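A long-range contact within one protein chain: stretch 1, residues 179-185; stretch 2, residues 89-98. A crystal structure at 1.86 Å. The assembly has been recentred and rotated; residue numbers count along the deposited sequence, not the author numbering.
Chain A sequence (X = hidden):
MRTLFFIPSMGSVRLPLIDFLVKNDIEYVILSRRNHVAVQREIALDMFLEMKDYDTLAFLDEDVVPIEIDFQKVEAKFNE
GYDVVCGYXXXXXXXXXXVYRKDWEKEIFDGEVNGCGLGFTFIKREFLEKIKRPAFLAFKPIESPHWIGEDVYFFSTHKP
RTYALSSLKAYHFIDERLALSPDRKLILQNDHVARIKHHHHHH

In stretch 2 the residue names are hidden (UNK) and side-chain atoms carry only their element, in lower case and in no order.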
# COMPACT_ATOMS: atom_id res chain seq x y z
N ALA A 179 -15.97 -4.22 -5.75
CA ALA A 179 -15.35 -5.04 -6.78
C ALA A 179 -16.32 -5.96 -7.49
O ALA A 179 -17.36 -6.39 -6.96
CB ALA A 179 -14.26 -5.87 -6.17
N LEU A 180 -15.93 -6.27 -8.71
CA LEU A 180 -16.56 -7.35 -9.48
C LEU A 180 -15.94 -8.65 -9.07
O LEU A 180 -14.75 -8.82 -9.17
CB LEU A 180 -16.34 -7.15 -10.97
CG LEU A 180 -17.17 -6.08 -11.65
CD1 LEU A 180 -16.70 -5.99 -13.09
CD2 LEU A 180 -18.64 -6.41 -11.51
N SER A 181 -16.77 -9.57 -8.60
CA SER A 181 -16.29 -10.86 -8.18
C SER A 181 -16.23 -11.81 -9.38
O SER A 181 -16.82 -11.55 -10.43
CB SER A 181 -17.23 -11.45 -7.13
OG SER A 181 -18.41 -11.86 -7.77
N PRO A 182 -15.47 -12.89 -9.25
CA PRO A 182 -15.47 -13.83 -10.38
C PRO A 182 -16.83 -14.49 -10.71
O PRO A 182 -16.97 -15.05 -11.79
CB PRO A 182 -14.44 -14.90 -9.97
CG PRO A 182 -13.76 -14.42 -8.79
CD PRO A 182 -14.50 -13.25 -8.20
N ASP A 183 -17.80 -14.43 -9.80
CA ASP A 183 -19.16 -14.94 -10.06
C ASP A 183 -20.06 -13.85 -10.64
O ASP A 183 -21.28 -14.00 -10.59
CB ASP A 183 -19.86 -15.38 -8.78
CG ASP A 183 -19.26 -16.59 -8.14
OD1 ASP A 183 -18.92 -17.55 -8.85
OD2 ASP A 183 -19.19 -16.58 -6.88
N ARG A 184 -19.46 -12.77 -11.14
CA ARG A 184 -20.13 -11.65 -11.80
C ARG A 184 -21.09 -10.91 -10.89
O ARG A 184 -22.16 -10.49 -11.32
CB ARG A 184 -20.86 -12.11 -13.05
CG ARG A 184 -19.99 -12.75 -14.05
CD ARG A 184 -20.79 -13.21 -15.23
NE ARG A 184 -21.56 -14.40 -14.87
CZ ARG A 184 -21.16 -15.65 -15.08
NH1 ARG A 184 -20.01 -15.92 -15.70
NH2 ARG A 184 -21.95 -16.66 -14.71
N LYS A 185 -20.75 -10.81 -9.62
CA LYS A 185 -21.54 -10.08 -8.67
C LYS A 185 -20.68 -8.96 -8.17
O LYS A 185 -19.48 -8.97 -8.31
CB LYS A 185 -21.97 -11.02 -7.54
CG LYS A 185 -22.91 -12.17 -8.01
CD LYS A 185 -24.32 -12.14 -7.42
CE LYS A 185 -25.30 -11.21 -8.16
NZ LYS A 185 -25.78 -11.73 -9.47
N UNK A 89 -10.38 -12.84 -13.80
CA UNK A 89 -11.21 -11.81 -13.20
C UNK A 89 -12.15 -11.25 -14.29
O UNK A 89 -11.88 -11.38 -15.49
o UNK A 89 -6.77 -8.23 -16.13
c UNK A 89 -7.66 -8.80 -15.27
c UNK A 89 -8.92 -8.27 -15.10
c UNK A 89 -8.13 -10.53 -13.72
c UNK A 89 -10.36 -10.74 -12.56
c UNK A 89 -9.80 -8.90 -14.19
c UNK A 89 -7.27 -9.92 -14.60
c UNK A 89 -9.41 -10.05 -13.52
N UNK A 90 -13.27 -10.69 -13.85
CA UNK A 90 -14.23 -10.09 -14.77
C UNK A 90 -13.80 -8.69 -15.12
O UNK A 90 -13.51 -7.86 -14.25
c UNK A 90 -17.26 -9.02 -15.85
o UNK A 90 -19.37 -10.71 -18.40
c UNK A 90 -18.18 -9.17 -16.92
c UNK A 90 -18.48 -10.46 -17.37
c UNK A 90 -16.66 -10.16 -15.26
c UNK A 90 -17.88 -11.56 -16.80
c UNK A 90 -15.64 -10.05 -14.17
c UNK A 90 -16.99 -11.41 -15.76
N UNK A 91 -13.81 -8.40 -16.41
CA UNK A 91 -13.35 -7.10 -16.91
C UNK A 91 -14.29 -5.97 -16.54
O UNK A 91 -15.53 -6.11 -16.57
c UNK A 91 -12.11 -8.18 -18.99
c UNK A 91 -12.15 -8.30 -20.49
c UNK A 91 -10.69 -7.79 -18.57
c UNK A 91 -13.14 -7.17 -18.43
N UNK A 92 -13.69 -4.81 -16.22
CA UNK A 92 -14.43 -3.59 -15.90
C UNK A 92 -15.00 -2.93 -17.16
O UNK A 92 -15.81 -2.00 -17.06
c UNK A 92 -13.56 -2.57 -15.13
c UNK A 92 -13.53 -2.82 -13.62
c UNK A 92 -12.86 -1.76 -12.82
c UNK A 92 -11.41 -1.66 -13.01
n UNK A 92 -10.82 -0.70 -12.05
N UNK A 93 -14.56 -3.40 -18.33
CA UNK A 93 -15.19 -3.09 -19.60
C UNK A 93 -16.54 -3.81 -19.77
O UNK A 93 -17.28 -3.54 -20.71
o UNK A 93 -14.03 -4.89 -20.77
c UNK A 93 -13.01 -2.65 -20.76
c UNK A 93 -14.30 -3.47 -20.78
N UNK A 94 -16.80 -4.76 -18.87
CA UNK A 94 -17.98 -5.61 -18.85
C UNK A 94 -18.09 -6.54 -20.05
O UNK A 94 -19.18 -7.02 -20.36
c UNK A 94 -19.16 -3.76 -17.55
c UNK A 94 -19.24 -4.78 -18.69
c UNK A 94 -20.45 -2.97 -17.47
c UNK A 94 -18.90 -4.44 -16.24
N UNK A 95 -16.96 -6.78 -20.71
CA UNK A 95 -16.97 -7.50 -21.98
C UNK A 95 -16.84 -9.02 -21.77
O UNK A 95 -17.11 -9.81 -22.68
c UNK A 95 -15.15 -5.11 -24.49
c UNK A 95 -14.99 -3.32 -26.22
n UNK A 95 -14.58 -4.19 -27.13
c UNK A 95 -16.14 -5.53 -23.42
c UNK A 95 -15.87 -6.95 -22.90
n UNK A 95 -15.29 -3.71 -24.98
n UNK A 95 -15.15 -2.04 -26.60
N UNK A 96 -16.44 -9.41 -20.57
CA UNK A 96 -16.28 -10.82 -20.22
C UNK A 96 -15.13 -10.95 -19.23
O UNK A 96 -14.79 -9.99 -18.53
N UNK A 97 -14.57 -12.16 -19.16
CA UNK A 97 -13.41 -12.47 -18.34
C UNK A 97 -12.12 -12.10 -18.99
O UNK A 97 -12.06 -11.89 -20.19
c UNK A 97 -13.38 -13.93 -17.99
c UNK A 97 -16.45 -15.01 -15.20
c UNK A 97 -15.25 -14.50 -14.76
c UNK A 97 -15.67 -14.83 -17.47
c UNK A 97 -14.46 -14.31 -17.02
c UNK A 97 -14.27 -14.16 -15.67
c UNK A 97 -16.67 -15.19 -16.56
o UNK A 97 -17.43 -15.36 -14.29
N UNK A 98 -11.09 -12.03 -18.16
CA UNK A 98 -9.74 -11.59 -18.55
C UNK A 98 -8.92 -12.52 -19.44
O UNK A 98 -7.73 -12.30 -19.57
c UNK A 98 -8.93 -11.41 -17.28
o UNK A 98 -8.98 -12.61 -16.51
O HOH W 1 -13.45 -10.57 -10.93

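Position 89 carries one carbon, then a ring of six carbons bearing one oxygen: a tyrosine. The end of Tyr-89 leads away from stretch 1, although its CA lies 5.5 Å from the CA of Pro-182, the closest backbone register of the pair.

Position 90 repeats that pattern, one carbon and a six-carbon ring with an oxygen, but its CA-to-CB bond points toward stretch 1. One ring carbon comes within 3.7 Å of Arg-184 CG, and Leu-180 CD1 sits at the ring edge. This is Tyr-90. Its backbone N gives a hydrogen bond to a water that in turn donates to Leu-180 O, so one water links the two backbones, at 2.9 Å from Tyr-90 N and 2.8 Å from Leu-180 O.

Position 91 has four carbons forked at the second. Its CA-to-CB bond points away from stretch 1; its contribution is the backbone O, 3.7 Å from Leu-180 CD1. It is Leu-91.

Position 92 has four carbons in a row ending in nitrogen; its CA lies 4.3 Å from Leu-180 CD1, while the end of the side chain leads away. It is Lys-92.

Position 93 has one carbon carrying an oxygen and a carbon, and touches nothing on stretch 1: Thr-93. Its OG1 accepts a weak hydrogen bond from the N of position 95, 3.5 Å away.

Position 94 again shows four carbons forked at the second, with a terminal carbon 4.1 Å from Leu-180 CD1. Leu-94 closes a type I turn that began at Leu-91.

Position 95 has three carbons, a nitrogen, then a carbon bearing two more nitrogens; Arg-95 is out of reach of stretch 1.

Position 96 has no side-chain atoms. At Gly-96 a CB would jam against the preceding carbonyl O, so the backbone itself calls for glycine.

Position 97 has one carbon and a six-carbon ring whose oxygen reaches stretch 1. It is Tyr-97, and its OH donates to Pro-182 O at 2.6 Å. Arg-184 NH1 lies 3.0 Å from Tyr-97 OH, but the angle is too poor for a hydrogen bond.

Position 98 has one carbon and one oxygen: Ser-98, whose OG accepts from Tyr-89 N at 3.1 Å.

The rule is a division between apolar packing and backbone recognition. Leu-180 CD1 packs against Tyr-90 and Leu-94, while Tyr-97 reads a carbonyl in the type I turn from Ser-181 to Arg-184. The fit has a cost: Tyr-90 O is buried without a partner.

Stretch 2 (89-98) YYLKTLRGYS
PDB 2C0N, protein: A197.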